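Local coordinates for protein Poly(Beta-D-mannuronate) lyase (Pseudopedobacter saltans, PDB 7O79) that probably cleaves poly(beta-D-mannuronate), the mannuronate chains of alginate, as a polysaccharide lyase of family PL6 with a beta-helix fold, at residues E206-K214 with V225-R235; R259-N269 with Y312-N323. All coordinates share one frame; numbering follows the deposited sequence.

How the interactions relate
Both contacts join segments of neighbouring coils of the parallel beta-helix, and their centres lie about 16 Å apart. They meet through strand 230-236, which interaction 1 uses, and strand 255-260, which runs into interaction 2. Gly234 is the shared residue: its N lies 2.8 Å from Arg259 O and its O 2.9 Å from Ala261 N, both probable hydrogen bonds. Side chains continue the link, with Arg235 CZ 3.3 Å from Tyr312 CE2. The side chains of Lys214 and Arg235 in interaction 1 cross at an angle. The pairing recalls the lysine and arginine of PL6 lyase active sites, but their role is not established here.

Interaction 1 (E206-K214 with V225-R235); sequences EGMEIISLK and VISTKGGIVGR
Ile210 N donates to Gly231 O at 2.8 Å, bent to 136° at the hydrogen. The pair lies in a parallel match of segments 206-214 and 225-235, interrupted by a beta bulge. Glu209 pairs with Gly231, yet Ile211 pairs with Ile232. Ile211 N is buried here and has no partner in the model. Past the bulge the bonds resume, and Leu213 N meets Val233 O almost straight, at 174°. Before it, Gly231 N donates to Met208 O from above the carbonyl plane. Gly230 has no room for a side chain, since a CB would clash with Met208 O. Water 1 accepts from Met208 N and may donate to Lys229 O.

The Ile210 side chain fills the bend of the other segment. CG1 lies anti to the carbonyl carbon (chi1 -60°), and the extended second torsion carries CD1 on to Thr228 CG2 at 3.5 Å and Val225 CG1 at 3.8 Å. Glu209 runs extended across Val233 at about a right angle, with OE2 3.6 Å from Val233 CG1. Ser212 OG donates to Glu209 OE2 at 2.6 Å, nearly in line with its C-O bond, and so helps fix the carboxylate. Lys214 CE packs on Arg235 CG at 3.8 Å. The Arg235 chain then bends away, and its guanidinium bonds to Arg311 O and makes a cation-pi contact with Tyr312.

Glu209, Ser212 and Val233 share one face of the sheet. Ile211, Leu213 and Ile232 share the other, where Ile211 reaches Ile195 and Phe200 of strand 194-201 across the core of the beta-helix. Within the sheet, strand 175-177 flanks 209-214, and strand 255-260 flanks 230-236 on the far side.

Interaction 2 (R259-N269 with Y312-N323); sequences RLAGQGHHVVN and YGHVKDGLYVNN
Tyr320 OH lies in the plane of the His265 ring, at its edge, 3.6 Å from His265 CD2. Leu260 CD1 covers one face of the imidazole, offset toward the rim. Gln263 O sits over the centre of the opposite face. His265 NE2 donates to Ala261 O at 2.7 Å and ND1 accepts from Asn240 N, so both ring nitrogens help fix its rotation. The Tyr320 ring has Leu260 CG at its edge and meets Val267 obliquely, with Tyr320 CD1 3.5 Å from Val267 CB. Water 3 donates to Gly262 O and Lys316 O and accepts from Tyr320 OH.

Strands 266-268 and about 319-321 run parallel on successive coils of the beta-helix. Val267 O takes two donors from opposite faces of its plane: Val321 N at 3.1 Å and Asn323 ND2 at 2.8 Å, the latter nearly straight (173°). Asn323 OD1 accepts from Asn270 ND2, and Asn323 N donates to Asn360 OD1, consistent with an asparagine ladder. With an alanine here, Val267 O would probably keep just one of these donors, and Asn270 ND2 would lose its acceptor. At the turn, Gln263 and Lys316 extend side by side, with Gln263 OE1 3.4 Å from Lys316 CE. Water 6 joins that oxygen to Lys316 NZ.

Interaction 1 (E206-K214 with V225-R235)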
# COMPACT_ATOMS: atom_id res chain seq x y z
N GLU A 206 -8.69 -8.18 -1.95
CA GLU A 206 -9.34 -8.70 -0.75
C GLU A 206 -10.47 -7.81 -0.24
O GLU A 206 -11.24 -8.28 0.61
CB GLU A 206 -8.31 -8.88 0.37
CG GLU A 206 -7.75 -7.56 0.91
CD GLU A 206 -6.68 -7.77 1.95
OE1 GLU A 206 -6.63 -6.98 2.93
OE2 GLU A 206 -5.89 -8.73 1.81
N GLY A 207 -10.59 -6.58 -0.72
CA GLY A 207 -11.67 -5.71 -0.25
C GLY A 207 -11.59 -5.39 1.23
O GLY A 207 -12.62 -5.29 1.91
N MET A 208 -10.37 -5.25 1.74
CA MET A 208 -10.13 -4.92 3.14
C MET A 208 -9.05 -3.86 3.23
O MET A 208 -9.34 -2.70 3.50
CB MET A 208 -9.74 -6.17 3.94
CG MET A 208 -10.66 -7.34 3.65
SD MET A 208 -10.30 -8.84 4.56
CE MET A 208 -11.57 -9.90 3.83
N GLU A 209 -7.80 -4.26 3.00
CA GLU A 209 -6.68 -3.34 3.00
C GLU A 209 -6.19 -3.22 1.57
O GLU A 209 -5.56 -4.14 1.05
CB GLU A 209 -5.60 -3.81 3.96
CG GLU A 209 -6.13 -4.03 5.35
CD GLU A 209 -5.05 -4.32 6.38
OE1 GLU A 209 -5.36 -4.92 7.43
OE2 GLU A 209 -3.88 -3.94 6.14
N ILE A 210 -6.54 -2.10 0.91
CA ILE A 210 -6.00 -1.81 -0.41
C ILE A 210 -4.49 -1.67 -0.33
O ILE A 210 -3.73 -2.32 -1.07
CB ILE A 210 -6.63 -0.51 -0.97
CG1 ILE A 210 -8.15 -0.63 -1.08
CG2 ILE A 210 -6.00 -0.18 -2.35
CD1 ILE A 210 -8.84 0.72 -1.37
N ILE A 211 -4.04 -0.80 0.57
CA ILE A 211 -2.64 -0.62 0.94
C ILE A 211 -2.52 -1.08 2.39
O ILE A 211 -3.36 -0.73 3.23
CB ILE A 211 -2.21 0.85 0.76
CG1 ILE A 211 -2.10 1.18 -0.73
CG2 ILE A 211 -0.88 1.12 1.48
CD1 ILE A 211 -2.05 2.68 -1.05
N SER A 212 -1.52 -1.90 2.67
CA SER A 212 -1.30 -2.41 4.01
C SER A 212 0.13 -2.07 4.40
O SER A 212 1.08 -2.72 3.94
CB SER A 212 -1.57 -3.91 4.09
OG SER A 212 -1.39 -4.40 5.41
N LEU A 213 0.29 -1.05 5.25
CA LEU A 213 1.58 -0.71 5.83
C LEU A 213 1.81 -1.56 7.08
O LEU A 213 1.02 -1.53 8.01
CB LEU A 213 1.66 0.77 6.16
CG LEU A 213 1.25 1.73 5.04
CD1 LEU A 213 1.45 3.18 5.46
CD2 LEU A 213 2.05 1.42 3.78
N LYS A 214 2.92 -2.30 7.09
CA LYS A 214 3.34 -3.12 8.22
C LYS A 214 4.80 -2.86 8.53
O LYS A 214 5.62 -3.78 8.65
CB LYS A 214 3.11 -4.60 7.92
CG LYS A 214 1.63 -5.00 7.89
CD LYS A 214 1.48 -6.50 7.63
CE LYS A 214 0.06 -6.98 7.95
NZ LYS A 214 -0.22 -8.35 7.43
N VAL A 225 -7.81 6.88 -5.57
CA VAL A 225 -8.43 5.57 -5.37
C VAL A 225 -9.92 5.68 -5.70
O VAL A 225 -10.68 6.29 -4.95
CB VAL A 225 -8.24 5.04 -3.94
CG1 VAL A 225 -8.88 3.70 -3.79
CG2 VAL A 225 -6.74 4.96 -3.58
N ILE A 226 -10.33 5.06 -6.80
CA ILE A 226 -11.67 5.25 -7.35
C ILE A 226 -12.45 3.95 -7.21
O ILE A 226 -12.02 2.89 -7.70
CB ILE A 226 -11.62 5.69 -8.82
CG1 ILE A 226 -10.97 7.08 -8.93
CG2 ILE A 226 -13.03 5.74 -9.41
CD1 ILE A 226 -10.89 7.61 -10.35
N SER A 227 -13.57 4.01 -6.48
CA SER A 227 -14.57 2.93 -6.43
C SER A 227 -13.95 1.58 -6.07
O SER A 227 -14.18 0.56 -6.74
CB SER A 227 -15.31 2.84 -7.77
OG SER A 227 -16.32 1.85 -7.74
N THR A 228 -13.18 1.55 -4.99
CA THR A 228 -12.42 0.36 -4.62
C THR A 228 -12.81 -0.10 -3.22
O THR A 228 -12.87 0.70 -2.29
CB THR A 228 -10.91 0.59 -4.69
OG1 THR A 228 -10.55 1.02 -6.01
CG2 THR A 228 -10.13 -0.69 -4.32
N LYS A 229 -13.07 -1.40 -3.09
CA LYS A 229 -13.41 -1.96 -1.79
C LYS A 229 -12.18 -1.94 -0.89
O LYS A 229 -11.05 -2.17 -1.35
CB LYS A 229 -13.92 -3.39 -1.95
CG LYS A 229 -15.23 -3.54 -2.74
CD LYS A 229 -15.61 -5.02 -2.77
CE LYS A 229 -16.78 -5.28 -3.71
NZ LYS A 229 -17.95 -4.44 -3.29
N GLY A 230 -12.39 -1.66 0.38
CA GLY A 230 -11.28 -1.56 1.32
C GLY A 230 -10.83 -0.13 1.52
O GLY A 230 -11.44 0.83 1.03
N GLY A 231 -9.73 0.01 2.27
CA GLY A 231 -9.18 1.31 2.59
C GLY A 231 -7.67 1.30 2.58
O GLY A 231 -7.03 0.27 2.35
N ILE A 232 -7.10 2.48 2.83
CA ILE A 232 -5.65 2.64 2.97
C ILE A 232 -5.33 2.46 4.44
O ILE A 232 -5.86 3.18 5.29
CB ILE A 232 -5.19 4.02 2.48
CG1 ILE A 232 -5.43 4.18 0.97
CG2 ILE A 232 -3.70 4.23 2.79
CD1 ILE A 232 -5.16 5.61 0.45
N VAL A 233 -4.50 1.47 4.76
CA VAL A 233 -4.40 1.00 6.15
C VAL A 233 -2.94 0.99 6.60
O VAL A 233 -2.09 0.35 5.98
CB VAL A 233 -5.04 -0.39 6.32
CG1 VAL A 233 -4.85 -0.90 7.73
CG2 VAL A 233 -6.52 -0.33 5.99
N GLY A 234 -2.66 1.71 7.69
CA GLY A 234 -1.49 1.44 8.51
C GLY A 234 -1.80 0.33 9.50
O GLY A 234 -2.36 0.57 10.57
N ARG A 235 -1.50 -0.92 9.14
CA ARG A 235 -1.84 -2.06 10.00
C ARG A 235 -0.85 -2.22 11.15
O ARG A 235 -1.25 -2.49 12.29
CB ARG A 235 -1.88 -3.34 9.17
CG ARG A 235 -2.05 -4.62 10.00
CD ARG A 235 -3.36 -4.64 10.81
NE ARG A 235 -3.46 -5.87 11.58
CZ ARG A 235 -2.90 -6.07 12.77
NH1 ARG A 235 -2.23 -5.09 13.39
NH2 ARG A 235 -3.05 -7.26 13.38
O HOH W 1 -8.70 -4.07 -0.44

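Interaction 2 (R259-N269 with Y312-N323)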
# COMPACT_ATOMS: atom_id res chain seq x y z
N ARG A 259 -7.30 4.10 7.68
CA ARG A 259 -7.32 3.41 8.97
C ARG A 259 -5.90 3.22 9.48
O ARG A 259 -5.02 2.76 8.74
CB ARG A 259 -8.02 2.06 8.85
CG ARG A 259 -7.69 1.12 9.98
CD ARG A 259 -8.76 0.07 10.15
NE ARG A 259 -8.67 -1.05 9.22
CZ ARG A 259 -7.93 -2.15 9.41
NH1 ARG A 259 -7.14 -2.27 10.47
NH2 ARG A 259 -7.97 -3.14 8.51
N LEU A 260 -5.66 3.58 10.75
CA LEU A 260 -4.32 3.53 11.33
C LEU A 260 -4.30 2.79 12.65
O LEU A 260 -5.21 2.95 13.48
CB LEU A 260 -3.74 4.93 11.60
CG LEU A 260 -3.09 5.77 10.50
CD1 LEU A 260 -1.86 5.04 9.92
CD2 LEU A 260 -4.07 6.17 9.44
N ALA A 261 -3.23 2.02 12.86
CA ALA A 261 -2.72 1.71 14.20
C ALA A 261 -1.32 2.32 14.33
O ALA A 261 -0.61 2.48 13.33
CB ALA A 261 -2.65 0.20 14.44
N GLY A 262 -0.93 2.66 15.56
CA GLY A 262 0.45 3.06 15.81
C GLY A 262 0.61 4.56 16.03
O GLY A 262 -0.34 5.34 15.97
N GLN A 263 1.86 4.94 16.28
CA GLN A 263 2.13 6.27 16.80
C GLN A 263 2.88 7.13 15.79
O GLN A 263 3.59 6.63 14.92
CB GLN A 263 2.92 6.20 18.12
CG GLN A 263 4.34 5.68 17.98
CD GLN A 263 5.06 5.60 19.33
OE1 GLN A 263 4.79 4.72 20.15
NE2 GLN A 263 5.98 6.54 19.57
N GLY A 264 2.67 8.44 15.91
CA GLY A 264 3.46 9.41 15.18
C GLY A 264 3.08 9.61 13.74
O GLY A 264 3.86 10.22 13.00
N HIS A 265 1.92 9.12 13.31
CA HIS A 265 1.51 9.24 11.91
C HIS A 265 1.16 10.68 11.56
O HIS A 265 0.78 11.47 12.43
CB HIS A 265 0.30 8.34 11.63
CG HIS A 265 0.56 6.90 11.92
ND1 HIS A 265 1.69 6.24 11.47
CD2 HIS A 265 -0.12 6.00 12.68
CE1 HIS A 265 1.65 4.98 11.89
NE2 HIS A 265 0.57 4.82 12.63
N HIS A 266 1.30 11.00 10.27
CA HIS A 266 0.91 12.28 9.69
C HIS A 266 -0.12 11.96 8.62
O HIS A 266 0.21 11.34 7.60
CB HIS A 266 2.11 13.02 9.07
CG HIS A 266 3.05 13.60 10.08
ND1 HIS A 266 4.18 14.30 9.71
CD2 HIS A 266 3.03 13.58 11.43
CE1 HIS A 266 4.82 14.68 10.81
NE2 HIS A 266 4.14 14.27 11.86
N VAL A 267 -1.36 12.35 8.86
CA VAL A 267 -2.45 12.05 7.94
C VAL A 267 -3.08 13.39 7.61
O VAL A 267 -3.89 13.91 8.39
CB VAL A 267 -3.47 11.07 8.55
CG1 VAL A 267 -4.67 10.91 7.65
CG2 VAL A 267 -2.82 9.72 8.76
N VAL A 268 -2.69 13.98 6.48
CA VAL A 268 -2.95 15.39 6.17
C VAL A 268 -3.35 15.54 4.71
O VAL A 268 -2.81 14.85 3.84
CB VAL A 268 -1.73 16.27 6.48
CG1 VAL A 268 -2.10 17.75 6.39
CG2 VAL A 268 -1.17 15.95 7.88
N ASN A 269 -4.29 16.46 4.45
CA ASN A 269 -4.66 16.88 3.10
C ASN A 269 -5.22 15.75 2.25
O ASN A 269 -5.06 15.74 1.03
CB ASN A 269 -3.48 17.55 2.38
CG ASN A 269 -3.13 18.89 3.01
OD1 ASN A 269 -4.01 19.70 3.27
ND2 ASN A 269 -1.84 19.12 3.25
N TYR A 312 -2.32 -4.71 17.95
CA TYR A 312 -2.43 -3.40 17.29
C TYR A 312 -1.67 -2.37 18.13
O TYR A 312 -1.82 -2.33 19.35
CB TYR A 312 -3.90 -2.97 17.12
CG TYR A 312 -4.65 -3.81 16.10
CD1 TYR A 312 -5.22 -5.03 16.46
CD2 TYR A 312 -4.75 -3.41 14.77
CE1 TYR A 312 -5.88 -5.82 15.54
CE2 TYR A 312 -5.42 -4.19 13.83
CZ TYR A 312 -5.98 -5.40 14.24
OH TYR A 312 -6.66 -6.20 13.34
N GLY A 313 -0.87 -1.53 17.47
CA GLY A 313 -0.19 -0.46 18.19
C GLY A 313 -1.13 0.65 18.64
O GLY A 313 -2.03 1.08 17.90
N HIS A 314 -0.93 1.11 19.87
CA HIS A 314 -1.66 2.25 20.41
C HIS A 314 -1.53 3.45 19.48
O HIS A 314 -0.43 3.77 19.03
CB HIS A 314 -1.08 2.57 21.80
CG HIS A 314 -1.94 3.45 22.65
ND1 HIS A 314 -1.56 3.86 23.91
CD2 HIS A 314 -3.17 3.98 22.44
CE1 HIS A 314 -2.51 4.60 24.44
NE2 HIS A 314 -3.50 4.70 23.57
N VAL A 315 -2.65 4.09 19.14
CA VAL A 315 -2.62 5.27 18.26
C VAL A 315 -2.40 6.50 19.13
O VAL A 315 -3.32 7.00 19.80
CB VAL A 315 -3.88 5.40 17.41
CG1 VAL A 315 -3.77 6.62 16.49
CG2 VAL A 315 -4.11 4.16 16.54
N LYS A 316 -1.19 7.01 19.12
CA LYS A 316 -0.89 8.21 19.89
C LYS A 316 0.03 9.12 19.10
O LYS A 316 0.70 8.71 18.15
CB LYS A 316 -0.29 7.87 21.25
CG LYS A 316 1.00 7.07 21.16
CD LYS A 316 1.35 6.48 22.53
CE LYS A 316 2.82 6.10 22.60
NZ LYS A 316 3.21 5.59 23.94
N ASP A 317 0.03 10.39 19.49
CA ASP A 317 1.05 11.35 19.09
C ASP A 317 0.98 11.65 17.60
O ASP A 317 1.97 12.07 17.00
CB ASP A 317 2.44 10.80 19.42
CG ASP A 317 2.66 10.59 20.90
OD1 ASP A 317 2.01 11.25 21.73
OD2 ASP A 317 3.57 9.79 21.24
N GLY A 318 -0.17 11.38 16.96
CA GLY A 318 -0.28 11.54 15.52
C GLY A 318 -0.88 12.89 15.12
O GLY A 318 -1.44 13.61 15.95
N LEU A 319 -0.74 13.22 13.84
CA LEU A 319 -1.29 14.45 13.27
C LEU A 319 -2.35 14.06 12.25
O LEU A 319 -2.04 13.46 11.21
CB LEU A 319 -0.18 15.28 12.61
CG LEU A 319 -0.52 16.73 12.28
CD1 LEU A 319 -0.58 17.60 13.55
CD2 LEU A 319 0.49 17.30 11.28
N TYR A 320 -3.61 14.41 12.52
CA TYR A 320 -4.75 14.05 11.68
C TYR A 320 -5.49 15.35 11.33
O TYR A 320 -6.52 15.63 11.93
CB TYR A 320 -5.66 13.03 12.41
CG TYR A 320 -4.92 11.76 12.76
CD1 TYR A 320 -4.74 10.75 11.81
CD2 TYR A 320 -4.35 11.58 14.02
CE1 TYR A 320 -4.04 9.58 12.12
CE2 TYR A 320 -3.64 10.40 14.33
CZ TYR A 320 -3.48 9.42 13.37
OH TYR A 320 -2.79 8.26 13.68
N VAL A 321 -4.96 16.11 10.35
CA VAL A 321 -5.32 17.52 10.17
C VAL A 321 -5.64 17.81 8.71
O VAL A 321 -5.08 17.18 7.80
CB VAL A 321 -4.18 18.46 10.67
CG1 VAL A 321 -4.56 19.92 10.53
CG2 VAL A 321 -3.90 18.21 12.13
N ASN A 322 -6.54 18.77 8.49
CA ASN A 322 -6.81 19.30 7.15
C ASN A 322 -7.20 18.22 6.16
O ASN A 322 -6.76 18.23 5.01
CB ASN A 322 -5.62 20.08 6.62
CG ASN A 322 -5.42 21.37 7.36
OD1 ASN A 322 -4.39 21.58 7.99
ND2 ASN A 322 -6.40 22.26 7.27
N ASN A 323 -8.02 17.27 6.61
CA ASN A 323 -8.60 16.27 5.72
C ASN A 323 -10.06 16.59 5.47
O ASN A 323 -10.69 17.34 6.21
CB ASN A 323 -8.46 14.86 6.31
CG ASN A 323 -7.01 14.46 6.60
OD1 ASN A 323 -6.26 14.13 5.67
ND2 ASN A 323 -6.62 14.49 7.88
O HOH W 2 -6.90 -5.28 10.73
O HOH W 3 -0.57 8.10 15.40
O HOH W 4 5.44 9.22 18.89
O HOH W 5 2.26 2.83 19.68
O HOH W 6 5.58 4.36 22.82